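PDB 3HG9: PilM from Pseudomonas aeruginosa, which is of unknown function but, judging by its name and family, is probably a pilus-associated protein of the PilM family. Local coordinates for residues L19-S24 with L45-W50. Residues are numbered along the deposited sequence; the frame is centred on the assembly and turned at random.
Sequences LLLYRS and LGLPAW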
loop_
_atom_site.group_PDB
_atom_site.type_symbol
_atom_site.label_atom_id
_atom_site.label_comp_id
_atom_site.label_asym_id
_atom_site.label_seq_id
_atom_site.Cartn_x
_atom_site.Cartn_y
_atom_site.Cartn_z
ATOM N N LEU B 19 -11.967 10.841 4.385
ATOM C CA LEU B 19 -11.226 10.508 3.214
ATOM C C LEU B 19 -11.037 8.963 3.087
ATOM O O LEU B 19 -11.390 8.360 2.059
ATOM C CB LEU B 19 -9.882 11.230 3.251
ATOM C CG LEU B 19 -9.150 11.069 1.910
ATOM C CD1 LEU B 19 -8.408 12.388 1.614
ATOM C CD2 LEU B 19 -8.128 9.921 1.896
ATOM N N LEU B 20 -10.491 8.320 4.122
ATOM C CA LEU B 20 -10.115 6.884 3.979
ATOM C C LEU B 20 -11.366 6.092 3.686
ATOM O O LEU B 20 -11.408 5.158 2.822
ATOM C CB LEU B 20 -9.446 6.359 5.250
ATOM C CG LEU B 20 -8.125 7.035 5.203
ATOM C CD1 LEU B 20 -7.240 6.675 6.364
ATOM C CD2 LEU B 20 -7.463 6.743 3.811
ATOM N N LEU B 21 -12.409 6.501 4.376
ATOM C CA LEU B 21 -13.656 5.829 4.230
ATOM C C LEU B 21 -14.229 5.995 2.814
ATOM O O LEU B 21 -14.815 5.052 2.260
ATOM C CB LEU B 21 -14.581 6.411 5.256
ATOM C CG LEU B 21 -15.961 5.842 5.298
ATOM C CD1 LEU B 21 -16.420 6.283 6.670
ATOM C CD2 LEU B 21 -16.850 6.402 4.160
ATOM N N TYR B 22 -14.083 7.185 2.231
ATOM C CA TYR B 22 -14.611 7.449 0.845
ATOM C C TYR B 22 -13.777 6.665 -0.135
ATOM O O TYR B 22 -14.288 5.958 -1.015
ATOM C CB TYR B 22 -14.449 8.900 0.520
ATOM C CG TYR B 22 -14.973 9.356 -0.806
ATOM C CD1 TYR B 22 -16.302 9.706 -0.965
ATOM C CD2 TYR B 22 -14.096 9.577 -1.880
ATOM C CE1 TYR B 22 -16.790 10.180 -2.250
ATOM C CE2 TYR B 22 -14.551 10.065 -3.139
ATOM C CZ TYR B 22 -15.878 10.345 -3.318
ATOM O OH TYR B 22 -16.282 10.837 -4.539
ATOM N N ARG B 23 -12.468 6.761 0.072
ATOM C CA ARG B 23 -11.529 5.982 -0.712
ATOM C C ARG B 23 -11.962 4.511 -0.870
ATOM O O ARG B 23 -11.919 3.918 -1.981
ATOM C CB ARG B 23 -10.095 6.036 -0.122
ATOM C CG ARG B 23 -9.086 5.370 -1.096
ATOM C CD ARG B 23 -7.676 5.444 -0.654
ATOM N NE ARG B 23 -7.330 4.359 0.272
ATOM C CZ ARG B 23 -6.091 4.090 0.684
ATOM N NH1 ARG B 23 -5.096 4.832 0.223
ATOM N NH2 ARG B 23 -5.844 3.088 1.570
ATOM N N SER B 24 -12.362 3.897 0.224
ATOM C CA SER B 24 -12.636 2.480 0.132
ATOM C C SER B 24 -13.877 2.189 -0.663
ATOM O O SER B 24 -13.963 1.135 -1.301
ATOM C CB SER B 24 -12.743 1.891 1.525
ATOM O OG SER B 24 -11.479 1.842 2.084
ATOM N N LEU B 45 -21.303 4.525 -5.198
ATOM C CA LEU B 45 -20.479 4.378 -3.979
ATOM C C LEU B 45 -21.281 3.701 -2.819
ATOM O O LEU B 45 -20.839 2.695 -2.261
ATOM C CB LEU B 45 -19.820 5.714 -3.594
ATOM C CG LEU B 45 -18.682 6.352 -4.424
ATOM C CD1 LEU B 45 -19.100 6.715 -5.732
ATOM C CD2 LEU B 45 -18.227 7.629 -3.829
ATOM N N GLY B 46 -22.473 4.184 -2.486
ATOM C CA GLY B 46 -23.326 3.452 -1.519
ATOM C C GLY B 46 -22.952 3.864 -0.117
ATOM O O GLY B 46 -22.966 3.061 0.843
ATOM N N LEU B 47 -22.570 5.130 -0.020
ATOM C CA LEU B 47 -22.021 5.659 1.212
ATOM C C LEU B 47 -23.063 5.571 2.335
ATOM O O LEU B 47 -24.275 5.412 2.073
ATOM C CB LEU B 47 -21.539 7.105 0.980
ATOM C CG LEU B 47 -20.300 7.241 0.110
ATOM C CD1 LEU B 47 -20.144 8.611 -0.313
ATOM C CD2 LEU B 47 -19.080 6.838 0.917
ATOM N N PRO B 48 -22.591 5.625 3.592
ATOM C CA PRO B 48 -23.499 5.611 4.739
ATOM C C PRO B 48 -24.516 6.750 4.753
ATOM O O PRO B 48 -24.243 7.855 4.272
ATOM C CB PRO B 48 -22.556 5.736 5.958
ATOM C CG PRO B 48 -21.095 5.592 5.403
ATOM C CD PRO B 48 -21.198 5.237 3.950
ATOM N N ALA B 49 -25.668 6.445 5.356
ATOM C CA ALA B 49 -26.776 7.334 5.507
ATOM C C ALA B 49 -26.253 8.633 6.056
ATOM O O ALA B 49 -26.355 9.695 5.395
ATOM C CB ALA B 49 -27.847 6.711 6.452
ATOM N N TRP B 50 -25.661 8.512 7.249
ATOM C CA TRP B 50 -25.199 9.671 8.048
ATOM C C TRP B 50 -24.120 10.534 7.382
ATOM O O TRP B 50 -24.029 11.736 7.642
ATOM C CB TRP B 50 -24.631 9.187 9.374
ATOM C CG TRP B 50 -23.833 7.875 9.340
ATOM C CD1 TRP B 50 -24.316 6.595 9.590
ATOM C CD2 TRP B 50 -22.406 7.726 9.158
ATOM N NE1 TRP B 50 -23.274 5.669 9.547
ATOM C CE2 TRP B 50 -22.102 6.337 9.262
ATOM C CE3 TRP B 50 -21.355 8.633 8.884
ATOM C CZ2 TRP B 50 -20.792 5.843 9.114
ATOM C CZ3 TRP B 50 -20.065 8.138 8.728
ATOM C CH2 TRP B 50 -19.791 6.755 8.870
#
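Leu21 pushes its isobutyl group out from helix 12-31 against Leu47, Pro48 and Trp50 of the irregular loop that runs on toward strand 57-62. This is a helix-loop apolar contact, with an irregular loop segment set against one side of the long N-terminal helix of this PilM-family protein; between 19-24 and 45-50 the contact is made by apolar side chains. Leu21 CG stands anti to the backbone N (chi1 -179°), which carries the branch toward the loop, where the two methyls find separate partners. CD2 meets Leu47 CD2 at 4.0 Å as the two leucines cross obliquely, with Pro48 CG just beyond. CD1 goes tip to tip with the indole, 4.1 Å from Trp50 CH2. Within the loop, Pro48 CB lies over one face of that indole, 3.4 Å above the ring plane and offset toward the rim; Trp50 CG sits in the crowded position between the backbone N and the carbonyl carbon (chi1 37°).

One residue on, Tyr22 is the buried member, lying between the loop and the hairpin strands 57-62 and 65-70, where Leu57 and Ala68 touch it. Leu47 CD1 comes obliquely to the ring, 4.0 Å from Tyr22 CD1, and Leu45 crosses it obliquely as well. The shortest approach between the two segments is Leu45 CD2, 3.3 Å from Tyr22 CE1 and 3.6 Å from Tyr22 CZ.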